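Local atomic coordinates of MutT/nudix family protein (Shewanella oneidensis, PDB entry 3GZ5), a protein that acts as an ADP-ribose-dependent transcriptional regulator of NAD metabolism, joining a Nudix domain to a DNA-binding winged-helix domain. Residues Gln151-Glu154 / Arg155-Lys159; Cys64-Ser67 / Leu68-Val72; Phe196-Arg199 / Val200-Asp204; Glu178-His181 / Val182-Leu186; Val72-Lys75 / Leu76-Thr80. One frame throughout, in Å; residues are numbered along the deposited sequence.

Interaction 1: residues Gln151-Glu154 / Arg155-Lys159; sequences QARE and RLTQK
Arg153 and Thr157 meet one turn apart on helix 145-162, on the flank that faces helix 176-187. Backbone bonds set the spacing: Arg155 N donates to Gln151 O at 2.9 Å, Leu156 N to Ala152 O at 2.9 Å and Thr157 N to Arg153 O at 3.2 Å, while the bond from Gln158 N to Glu154 O is weak.

Among the polar side chains, Arg153 starts with CG anti to its own N (chi1 174°) and bends at chi2 (65°), which carries NH1 to within 2.6 Å of Thr157 OG1. The hydroxyl lies at the edge of the guanidinium, near its plane, and is also 3.1 Å from Arg153 O. NH1 and OG1 both probably hydrogen-bond to Leu186 O. A water spans the next pair, donating to Glu154 O and, at 3.1 Å, to Gln158 OE1. Arg155 turns to the Nudix sheet instead, where it forms a salt bridge with Glu88.

Leu156 CB makes a van der Waals contact with the carbonyl oxygen Arg153 O, 3.4 Å away; the apolar packing is that of Ala152 and Leu156 on Phe30 of strand 22-33.

This turn therefore serves two neighbours, the sheet of the Nudix domain through Ala152, Arg155 and Leu156, and the C-terminal end of helix 176-187 through Arg153 and Thr157. A cation beside that helix end is probably favoured by the helix dipole.

Interaction 2: residues Cys64-Ser67 / Leu68-Val72; sequences CDES and LEQTV
Ser67 is the N-cap of helix 68-80, the helix of the Nudix box: its OG accepts from Gln70 N at 3.2 Å, a nearly straight bond (169°). OG lies between the serine's own N and carbonyl carbon (chi1 70°), a rotation that leaves it facing the first turn. Ser67 O in turn takes the N-H of Thr71 at 3.1 Å, the first regular bond of the helix.

Thr71 OG1 lies between two acceptors, 2.9 Å from Asp65 OD2 and 3.1 Å from Ser67 O. The aspartate reaches it from the loop before the cap, its side chain crossing that of Thr71 at about a right angle. OD2 is well supplied, since it also takes the N-H of Asp61 and forms a salt bridge with Arg74 one turn further along the helix. A water lies 2.7 Å from Asp65 OD1 and can donate to it; its bond to Gln70 O is weak. Held chiefly through OD2, the buried carboxylate is probably an anion, and it fastens the loop to the helix it precedes.

The second subunit takes up further backbone groups here: Trp103 of that subunit donates its NE1 to Asp65 O, and the backbones of Glu66 and Leu68 hydrogen-bond across the interface. On the inner side, Leu68 and Thr71 pack on Val25 of strand 22-33.

Beside the capping bond, Gln70 CG rests 3.4 Å from Ser67 OG.

Interaction 3: residues Phe196-Arg199 / Val200-Asp204; sequences FRRR and VEQAD
Val200 lays its CG2 methyl over one face of the Phe196 ring, one helical turn back, in a CH-pi contact 4.1 Å from the ring centroid. The methyl is 13° off the ring normal, displaced toward the rim, and its closest ring carbon is CE2. Phe196 has CG trans to the main-chain N (chi1 -172°), which swings the ring along the helix flank toward the valine. The same methyl also rests 3.4 Å from Phe196 O.

Around the other side, Arg198 and Gln202 run side by side in the same direction. Gln202 OE1 touches the aliphatic part of the arginine, 3.2 Å from Arg198 CG, with the amide and guanidinium planes 33° apart.

These groups are spaced by the backbone. Val200 N donates to Phe196 O at 2.8 Å, Glu201 N to Arg197 O at 3.0 Å and Ala203 N to Arg199 O at 2.9 Å. Gln202 N has a longer bond to Arg198 O, 3.3 Å, and a weak second one to Arg199 O.

Further out, Arg199 makes a cation-pi contact with Phe234, and Arg198 lies exposed beside Lys194, a cluster of positive charge consistent with DNA binding. By its place in the winged-helix order, helix 193-203 is probably the recognition helix. It packs on helix 176-187, where the Phe196 ring meets His183 edge-to-face and Arg197 bonds to Gln180, and it leads into strand 206-213 of the wing.

Interaction 4: residues Glu178-His181 / Val182-Leu186; sequences ELQH and VHEVL
Helix 176-187 probably opens the helix-turn-helix of the winged-helix domain, and along it Gln180 and Glu184 join one turn apart. Gln180 NE2 donates to Glu184 OE1 at 3.0 Å, almost straight (174°). The acceptor lies in the amide plane, whereas the donor comes from above the carboxylate plane, the two planes being 77° apart. Extended from CG onward, the glutamine leads its amide forward to the acid. The same OE1 accepts from Ile191 N, and Gln180 OE1 from Arg197. With an alanine at Glu184, Gln180 NE2 and the Ile191 N-H would probably both lose this acceptor, loosening the turn between the helices.

Val185 CG2 sits over one face of the His181 ring, 4.0 Å from its centroid. On the buried flank Leu179 and His183 lie side by side, Leu179 CD1 3.7 Å from His183 NE2. That nitrogen is buried without a polar partner, but His183 ND1 bonds to Ala160 O, which fixes the imidazole.

Val182 and Val185 lean on Tyr32 of strand 22-33, Leu179 packs on Phe196 of helix 193-203, and Leu186 O receives Arg153 and Thr157 of helix 145-162.

Interaction 5: residues Val72-Lys75 / Leu76-Thr80; sequences VLRK and LAEKT
Arg74 sets off with CG trans to its backbone N (chi1 177°) and bends at chi3 (47°), while Glu78, one turn on, has CG beside its own N (chi1 -74°) and stretches out beyond it. The two side chains thus run alongside each other, and Lys75, folded at chi2 and chi3, comes in obliquely to the same carboxylate.

The result is a three-residue salt-bridge network. Arg74 NH2 bonds to Glu78 OE2 at 3.2 Å, the oxygen at the guanidinium edge and in its plane but approached from above the carboxylate plane. Lys75 NZ donates to Glu78 OE1 at 3.0 Å, on that oxygen's syn lone pair. Arg74 NH1 looks the other way, to Asp65 and Phe59 O. A leucine in place of Arg74 would probably leave Asp65 without its charged mate and Glu78 with Lys75 alone.

Beneath, Leu76 N donates to Val72 O at 3.0 Å and Glu78 N to Arg74 O at 2.9 Å. At the helix end Leu76 O is gripped three times, by Lys79 N, by Thr80 N at 2.9 Å and by Thr80 OG1 at 2.7 Å from above the carbonyl plane.

Lys75 and Lys79 stand where the Nudix consensus REUXEE has glutamates, consistent with probable loss of the usual hydrolase chemistry. The inner face of helix 68-80 lies on the sheet: Val72 and Leu76 pack on Ala27 of strand 22-33 and Ile87 of strand 86-95.

All five contacts are local, each within a single helix or at its start, so none closes a long loop, and none nests in or crosses another. Interaction 2 starts helix 68-80 and interaction 5 continues it: they share Val72 and are joined by the salt bridge from Asp65 to Arg74, in the Nudix domain. Interaction 1 follows on helix 145-162, its centre about 24 Å from that of interaction 2. It touches interaction 4 on helix 176-187 through Leu186, binding the two domains. Interaction 4 in turn touches interaction 3 on helix 193-203, within the winged-helix domain. The centres of interactions 2 and 3 are about 35 Å apart.

Interaction 1: residues Gln151-Glu154 / Arg155-Lys159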
# COMPACT_ATOMS: atom_id res chain seq x y z
N GLN B 151 -4.35 -11.61 0.88
CA GLN B 151 -3.73 -10.32 1.12
C GLN B 151 -4.79 -9.21 1.37
O GLN B 151 -4.66 -8.42 2.31
CB GLN B 151 -2.80 -9.97 -0.04
CG GLN B 151 -1.72 -8.97 0.34
CD GLN B 151 -0.59 -8.86 -0.68
OE1 GLN B 151 -0.34 -9.79 -1.47
NE2 GLN B 151 0.10 -7.72 -0.66
N ALA B 152 -5.82 -9.15 0.53
CA ALA B 152 -6.91 -8.19 0.72
C ALA B 152 -7.58 -8.37 2.08
O ALA B 152 -7.82 -7.40 2.79
CB ALA B 152 -7.94 -8.32 -0.41
N ARG B 153 -7.87 -9.63 2.43
CA ARG B 153 -8.52 -9.98 3.70
C ARG B 153 -7.69 -9.56 4.92
O ARG B 153 -8.25 -9.12 5.94
CB ARG B 153 -8.85 -11.48 3.73
CG ARG B 153 -9.41 -12.00 5.08
CD ARG B 153 -10.77 -11.40 5.44
NE ARG B 153 -11.27 -11.95 6.71
CZ ARG B 153 -10.86 -11.56 7.91
NH1 ARG B 153 -9.93 -10.60 8.04
NH2 ARG B 153 -11.38 -12.12 8.99
N GLU B 154 -6.37 -9.70 4.81
CA GLU B 154 -5.42 -9.28 5.80
C GLU B 154 -5.31 -7.75 5.93
O GLU B 154 -5.14 -7.21 7.04
CB GLU B 154 -4.05 -9.78 5.40
CG GLU B 154 -3.70 -11.14 5.85
CD GLU B 154 -2.20 -11.28 5.84
OE1 GLU B 154 -1.61 -11.44 6.93
OE2 GLU B 154 -1.60 -11.15 4.73
N ARG B 155 -5.33 -7.04 4.81
CA ARG B 155 -5.38 -5.58 4.91
C ARG B 155 -6.68 -5.09 5.52
O ARG B 155 -6.67 -4.15 6.27
CB ARG B 155 -5.07 -4.84 3.60
CG ARG B 155 -4.66 -3.36 3.96
CD ARG B 155 -4.25 -2.52 2.83
NE ARG B 155 -5.34 -2.43 1.85
CZ ARG B 155 -5.24 -1.78 0.70
NH1 ARG B 155 -6.27 -1.78 -0.15
NH2 ARG B 155 -4.10 -1.14 0.40
N LEU B 156 -7.79 -5.75 5.22
CA LEU B 156 -9.07 -5.46 5.87
C LEU B 156 -9.03 -5.58 7.40
O LEU B 156 -9.61 -4.76 8.12
CB LEU B 156 -10.16 -6.38 5.35
CG LEU B 156 -10.83 -6.03 4.04
CD1 LEU B 156 -12.27 -6.51 4.20
CD2 LEU B 156 -10.79 -4.57 3.77
N THR B 157 -8.33 -6.60 7.88
CA THR B 157 -8.03 -6.75 9.30
C THR B 157 -7.34 -5.52 9.90
O THR B 157 -7.78 -5.04 10.94
CB THR B 157 -7.26 -8.06 9.56
OG1 THR B 157 -8.08 -9.14 9.08
CG2 THR B 157 -6.99 -8.25 11.03
N GLN B 158 -6.31 -4.98 9.23
CA GLN B 158 -5.68 -3.73 9.65
C GLN B 158 -6.63 -2.53 9.56
O GLN B 158 -6.59 -1.64 10.41
CB GLN B 158 -4.38 -3.42 8.89
CG GLN B 158 -3.29 -4.49 8.99
CD GLN B 158 -2.85 -4.80 10.42
OE1 GLN B 158 -3.17 -5.87 10.97
NE2 GLN B 158 -2.11 -3.86 11.04
N LYS B 159 -7.47 -2.49 8.53
CA LYS B 159 -8.48 -1.44 8.46
C LYS B 159 -9.43 -1.48 9.67
O LYS B 159 -9.82 -0.43 10.17
CB LYS B 159 -9.29 -1.52 7.16
CG LYS B 159 -8.50 -1.30 5.90
CD LYS B 159 -7.98 0.10 5.78
CE LYS B 159 -7.14 0.15 4.54
NZ LYS B 159 -6.78 1.55 4.18
O HOH W 1 -3.55 -8.03 8.82

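Interaction 2: residues Cys64-Ser67 / Leu68-Val72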
# COMPACT_ATOMS: atom_id res chain seq x y z
N CYS B 64 -11.61 4.56 -22.98
CA CYS B 64 -12.54 4.97 -21.95
C CYS B 64 -11.92 5.14 -20.55
O CYS B 64 -12.45 5.89 -19.75
CB CYS B 64 -13.77 4.07 -21.93
SG CYS B 64 -13.43 2.37 -21.57
N ASP B 65 -10.78 4.50 -20.30
CA ASP B 65 -10.07 4.62 -19.02
C ASP B 65 -9.00 5.70 -19.11
O ASP B 65 -8.13 5.63 -19.98
CB ASP B 65 -9.36 3.31 -18.64
CG ASP B 65 -10.26 2.12 -18.65
OD1 ASP B 65 -11.49 2.24 -18.49
OD2 ASP B 65 -9.73 1.01 -18.81
N GLU B 66 -9.04 6.67 -18.21
CA GLU B 66 -8.01 7.72 -18.14
C GLU B 66 -7.00 7.49 -17.00
O GLU B 66 -5.95 8.11 -16.96
CB GLU B 66 -8.67 9.09 -18.00
CG GLU B 66 -9.78 9.31 -19.03
CD GLU B 66 -10.10 10.78 -19.24
OE1 GLU B 66 -9.60 11.34 -20.25
OE2 GLU B 66 -10.84 11.37 -18.41
N SER B 67 -7.34 6.59 -16.07
CA SER B 67 -6.45 6.21 -14.97
C SER B 67 -6.70 4.74 -14.61
O SER B 67 -7.69 4.14 -15.05
CB SER B 67 -6.71 7.09 -13.74
OG SER B 67 -7.98 6.73 -13.23
N LEU B 68 -5.82 4.17 -13.79
CA LEU B 68 -6.00 2.81 -13.27
C LEU B 68 -7.26 2.66 -12.42
O LEU B 68 -7.93 1.65 -12.52
CB LEU B 68 -4.78 2.37 -12.49
CG LEU B 68 -3.51 2.18 -13.33
CD1 LEU B 68 -2.38 1.93 -12.37
CD2 LEU B 68 -3.69 1.04 -14.38
N GLU B 69 -7.59 3.66 -11.61
CA GLU B 69 -8.84 3.63 -10.86
C GLU B 69 -10.07 3.57 -11.78
O GLU B 69 -11.02 2.82 -11.50
CB GLU B 69 -8.95 4.81 -9.88
CG GLU B 69 -10.13 4.69 -8.92
CD GLU B 69 -10.32 5.92 -8.04
OE1 GLU B 69 -11.25 6.70 -8.31
OE2 GLU B 69 -9.54 6.10 -7.09
N GLN B 70 -10.08 4.36 -12.85
CA GLN B 70 -11.19 4.27 -13.81
C GLN B 70 -11.25 2.87 -14.42
O GLN B 70 -12.31 2.29 -14.57
CB GLN B 70 -11.08 5.37 -14.86
CG GLN B 70 -11.22 6.76 -14.24
CD GLN B 70 -11.41 7.92 -15.24
OE1 GLN B 70 -11.58 9.08 -14.83
NE2 GLN B 70 -11.37 7.61 -16.52
N THR B 71 -10.10 2.28 -14.72
CA THR B 71 -10.07 0.90 -15.18
C THR B 71 -10.78 -0.07 -14.20
O THR B 71 -11.68 -0.79 -14.61
CB THR B 71 -8.64 0.45 -15.46
OG1 THR B 71 -8.06 1.35 -16.43
CG2 THR B 71 -8.65 -1.00 -15.99
N VAL B 72 -10.40 -0.05 -12.93
CA VAL B 72 -10.97 -0.98 -11.95
C VAL B 72 -12.45 -0.70 -11.62
O VAL B 72 -13.19 -1.63 -11.33
CB VAL B 72 -10.07 -1.12 -10.67
CG1 VAL B 72 -10.15 0.12 -9.76
CG2 VAL B 72 -10.40 -2.43 -9.92
O HOH W 2 -13.36 3.70 -17.20

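Interaction 3: residues Phe196-Arg199 / Val200-Asp204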
# COMPACT_ATOMS: atom_id res chain seq x y z
N PHE B 196 -15.09 0.84 21.83
CA PHE B 196 -15.40 1.06 20.42
C PHE B 196 -16.25 2.30 20.19
O PHE B 196 -15.85 3.19 19.44
CB PHE B 196 -16.08 -0.18 19.81
CG PHE B 196 -16.26 -0.12 18.32
CD1 PHE B 196 -15.14 -0.07 17.47
CD2 PHE B 196 -17.54 -0.11 17.75
CE1 PHE B 196 -15.30 -0.02 16.07
CE2 PHE B 196 -17.70 -0.07 16.35
CZ PHE B 196 -16.58 -0.02 15.52
N ARG B 197 -17.41 2.36 20.86
CA ARG B 197 -18.28 3.55 20.90
C ARG B 197 -17.56 4.84 21.27
O ARG B 197 -17.74 5.86 20.61
CB ARG B 197 -19.47 3.32 21.82
CG ARG B 197 -20.64 2.69 21.12
CD ARG B 197 -21.55 1.97 22.09
NE ARG B 197 -22.60 1.22 21.40
CZ ARG B 197 -22.45 -0.01 20.89
NH1 ARG B 197 -21.27 -0.64 20.95
NH2 ARG B 197 -23.48 -0.59 20.29
N ARG B 198 -16.74 4.78 22.32
CA ARG B 198 -15.86 5.91 22.68
C ARG B 198 -14.95 6.36 21.51
O ARG B 198 -14.86 7.55 21.22
CB ARG B 198 -15.03 5.54 23.93
CG ARG B 198 -13.81 6.44 24.25
CD ARG B 198 -13.41 6.43 25.77
NE ARG B 198 -13.36 5.09 26.36
CZ ARG B 198 -14.37 4.51 27.01
NH1 ARG B 198 -14.23 3.27 27.50
NH2 ARG B 198 -15.53 5.15 27.16
N ARG B 199 -14.29 5.41 20.84
CA ARG B 199 -13.43 5.75 19.69
C ARG B 199 -14.24 6.29 18.50
O ARG B 199 -13.84 7.29 17.88
CB ARG B 199 -12.53 4.57 19.30
CG ARG B 199 -11.09 4.66 19.88
CD ARG B 199 -10.35 3.31 19.88
NE ARG B 199 -9.58 3.05 18.65
CZ ARG B 199 -10.08 2.48 17.54
NH1 ARG B 199 -11.36 2.10 17.48
NH2 ARG B 199 -9.30 2.29 16.49
N VAL B 200 -15.37 5.67 18.20
CA VAL B 200 -16.26 6.15 17.13
C VAL B 200 -16.66 7.62 17.35
O VAL B 200 -16.44 8.46 16.46
CB VAL B 200 -17.51 5.27 16.96
CG1 VAL B 200 -18.52 5.95 16.05
CG2 VAL B 200 -17.15 3.91 16.40
N GLU B 201 -17.21 7.92 18.54
CA GLU B 201 -17.72 9.25 18.88
C GLU B 201 -16.66 10.33 18.76
O GLU B 201 -16.95 11.45 18.35
CB GLU B 201 -18.35 9.27 20.28
CG GLU B 201 -19.70 8.51 20.38
CD GLU B 201 -20.37 8.56 21.78
OE1 GLU B 201 -20.44 9.65 22.40
OE2 GLU B 201 -20.85 7.50 22.25
N GLN B 202 -15.42 9.97 19.07
CA GLN B 202 -14.32 10.91 19.04
C GLN B 202 -13.71 11.11 17.64
O GLN B 202 -13.25 12.20 17.31
CB GLN B 202 -13.26 10.50 20.06
CG GLN B 202 -13.66 10.87 21.50
CD GLN B 202 -13.01 10.00 22.56
OE1 GLN B 202 -13.66 9.60 23.53
NE2 GLN B 202 -11.71 9.72 22.40
N ALA B 203 -13.72 10.04 16.84
CA ALA B 203 -13.37 10.12 15.42
C ALA B 203 -14.29 11.12 14.73
O ALA B 203 -13.86 11.85 13.84
CB ALA B 203 -13.51 8.77 14.79
N ASP B 204 -15.55 11.14 15.14
CA ASP B 204 -16.47 12.12 14.62
C ASP B 204 -16.70 11.89 13.12
O ASP B 204 -16.63 12.83 12.30
CB ASP B 204 -15.87 13.49 14.89
CG ASP B 204 -16.86 14.58 14.73
OD1 ASP B 204 -17.99 14.41 15.22
OD2 ASP B 204 -16.49 15.59 14.09

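Interaction 4: residues Glu178-His181 / Val182-Leu186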
# COMPACT_ATOMS: atom_id res chain seq x y z
N GLU B 178 -24.20 -3.04 14.35
CA GLU B 178 -23.84 -3.58 13.03
C GLU B 178 -22.37 -3.33 12.69
O GLU B 178 -21.66 -4.23 12.23
CB GLU B 178 -24.69 -2.94 11.93
CG GLU B 178 -26.15 -3.34 11.91
CD GLU B 178 -26.91 -2.61 10.80
OE1 GLU B 178 -28.16 -2.52 10.88
OE2 GLU B 178 -26.25 -2.14 9.85
N LEU B 179 -21.93 -2.09 12.91
CA LEU B 179 -20.59 -1.67 12.59
C LEU B 179 -19.59 -2.43 13.45
O LEU B 179 -18.58 -2.93 12.97
CB LEU B 179 -20.45 -0.17 12.82
CG LEU B 179 -19.08 0.42 12.50
CD1 LEU B 179 -18.71 0.24 11.01
CD2 LEU B 179 -18.99 1.90 12.94
N GLN B 180 -19.89 -2.51 14.75
CA GLN B 180 -19.07 -3.28 15.68
C GLN B 180 -18.94 -4.73 15.22
O GLN B 180 -17.85 -5.28 15.22
CB GLN B 180 -19.66 -3.22 17.09
CG GLN B 180 -18.82 -3.97 18.10
CD GLN B 180 -19.30 -3.79 19.52
OE1 GLN B 180 -19.78 -2.71 19.88
NE2 GLN B 180 -19.16 -4.82 20.32
N HIS B 181 -20.05 -5.34 14.84
CA HIS B 181 -20.02 -6.73 14.41
C HIS B 181 -19.16 -6.99 13.17
O HIS B 181 -18.41 -7.97 13.13
CB HIS B 181 -21.41 -7.33 14.26
CG HIS B 181 -21.39 -8.81 14.08
ND1 HIS B 181 -20.82 -9.67 15.00
CD2 HIS B 181 -21.83 -9.60 13.06
CE1 HIS B 181 -20.92 -10.92 14.57
NE2 HIS B 181 -21.53 -10.90 13.39
N VAL B 182 -19.26 -6.13 12.16
CA VAL B 182 -18.38 -6.26 10.98
C VAL B 182 -16.91 -6.20 11.40
O VAL B 182 -16.11 -6.96 10.86
CB VAL B 182 -18.61 -5.20 9.87
CG1 VAL B 182 -17.83 -5.61 8.63
CG2 VAL B 182 -20.06 -5.09 9.51
N HIS B 183 -16.56 -5.28 12.30
CA HIS B 183 -15.18 -5.18 12.79
C HIS B 183 -14.75 -6.48 13.54
O HIS B 183 -13.62 -6.96 13.37
CB HIS B 183 -14.97 -3.96 13.70
CG HIS B 183 -14.91 -2.64 12.98
ND1 HIS B 183 -13.79 -1.85 12.98
CD2 HIS B 183 -15.86 -1.95 12.29
CE1 HIS B 183 -14.03 -0.74 12.30
NE2 HIS B 183 -15.28 -0.78 11.88
N GLU B 184 -15.65 -7.01 14.37
CA GLU B 184 -15.42 -8.28 15.07
C GLU B 184 -15.19 -9.43 14.09
O GLU B 184 -14.27 -10.21 14.26
CB GLU B 184 -16.57 -8.60 16.04
CG GLU B 184 -16.61 -7.67 17.24
CD GLU B 184 -17.84 -7.83 18.12
OE1 GLU B 184 -17.85 -7.24 19.22
OE2 GLU B 184 -18.80 -8.53 17.74
N VAL B 185 -16.00 -9.53 13.04
CA VAL B 185 -15.80 -10.57 12.02
C VAL B 185 -14.39 -10.49 11.41
O VAL B 185 -13.76 -11.52 11.17
CB VAL B 185 -16.87 -10.50 10.90
CG1 VAL B 185 -16.60 -11.54 9.79
CG2 VAL B 185 -18.26 -10.72 11.48
N LEU B 186 -13.92 -9.26 11.18
CA LEU B 186 -12.62 -9.04 10.51
C LEU B 186 -11.45 -9.35 11.42
O LEU B 186 -10.42 -9.83 10.97
CB LEU B 186 -12.51 -7.61 9.97
CG LEU B 186 -13.36 -7.34 8.74
CD1 LEU B 186 -13.43 -5.84 8.41
CD2 LEU B 186 -12.82 -8.15 7.56

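Interaction 5: residues Val72-Lys75 / Leu76-Thr80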
# COMPACT_ATOMS: atom_id res chain seq x y z
N VAL B 72 -10.40 -0.05 -12.93
CA VAL B 72 -10.97 -0.98 -11.95
C VAL B 72 -12.45 -0.70 -11.62
O VAL B 72 -13.19 -1.63 -11.33
CB VAL B 72 -10.07 -1.12 -10.67
CG1 VAL B 72 -10.15 0.12 -9.76
CG2 VAL B 72 -10.40 -2.43 -9.92
N LEU B 73 -12.88 0.55 -11.69
CA LEU B 73 -14.27 0.91 -11.42
C LEU B 73 -15.19 0.48 -12.56
O LEU B 73 -16.34 0.03 -12.33
CB LEU B 73 -14.42 2.42 -11.16
CG LEU B 73 -13.75 2.99 -9.91
CD1 LEU B 73 -13.87 4.50 -9.86
CD2 LEU B 73 -14.32 2.37 -8.64
N ARG B 74 -14.68 0.62 -13.79
CA ARG B 74 -15.35 0.08 -14.97
C ARG B 74 -15.46 -1.43 -14.86
O ARG B 74 -16.54 -1.95 -15.02
CB ARG B 74 -14.65 0.46 -16.28
CG ARG B 74 -15.31 -0.18 -17.50
CD ARG B 74 -14.64 0.12 -18.83
NE ARG B 74 -13.19 -0.04 -18.82
CZ ARG B 74 -12.53 -1.16 -19.12
NH1 ARG B 74 -11.20 -1.15 -19.11
NH2 ARG B 74 -13.17 -2.28 -19.39
N LYS B 75 -14.37 -2.14 -14.56
CA LYS B 75 -14.46 -3.61 -14.46
C LYS B 75 -15.45 -4.04 -13.39
O LYS B 75 -16.09 -5.07 -13.54
CB LYS B 75 -13.11 -4.31 -14.19
CG LYS B 75 -11.96 -4.02 -15.15
CD LYS B 75 -12.28 -4.23 -16.65
CE LYS B 75 -12.54 -5.68 -17.05
NZ LYS B 75 -12.99 -5.75 -18.47
N LEU B 76 -15.56 -3.27 -12.30
CA LEU B 76 -16.55 -3.60 -11.27
C LEU B 76 -17.99 -3.31 -11.71
O LEU B 76 -18.89 -4.11 -11.44
CB LEU B 76 -16.22 -2.95 -9.91
CG LEU B 76 -15.00 -3.56 -9.21
CD1 LEU B 76 -14.52 -2.75 -8.01
CD2 LEU B 76 -15.20 -5.04 -8.82
N ALA B 77 -18.19 -2.19 -12.39
CA ALA B 77 -19.51 -1.75 -12.84
C ALA B 77 -20.05 -2.63 -13.98
O ALA B 77 -21.26 -2.76 -14.13
CB ALA B 77 -19.46 -0.29 -13.28
N GLU B 78 -19.14 -3.22 -14.76
CA GLU B 78 -19.47 -4.19 -15.82
C GLU B 78 -20.07 -5.48 -15.25
O GLU B 78 -20.73 -6.24 -15.97
CB GLU B 78 -18.22 -4.54 -16.63
CG GLU B 78 -17.79 -3.43 -17.57
CD GLU B 78 -16.55 -3.77 -18.37
OE1 GLU B 78 -15.81 -4.69 -18.00
OE2 GLU B 78 -16.30 -3.09 -19.37
N LYS B 79 -19.83 -5.69 -13.96
CA LYS B 79 -20.29 -6.88 -13.25
C LYS B 79 -21.44 -6.59 -12.28
O LYS B 79 -22.29 -7.45 -12.07
CB LYS B 79 -19.13 -7.53 -12.45
CG LYS B 79 -17.95 -7.94 -13.29
CD LYS B 79 -18.35 -9.10 -14.19
CE LYS B 79 -17.78 -8.96 -15.59
NZ LYS B 79 -18.02 -10.20 -16.37
N THR B 80 -21.45 -5.39 -11.69
CA THR B 80 -22.36 -5.08 -10.58
C THR B 80 -23.38 -4.01 -10.93
O THR B 80 -24.39 -3.86 -10.22
CB THR B 80 -21.60 -4.56 -9.34
OG1 THR B 80 -20.86 -3.40 -9.71
CG2 THR B 80 -20.65 -5.60 -8.80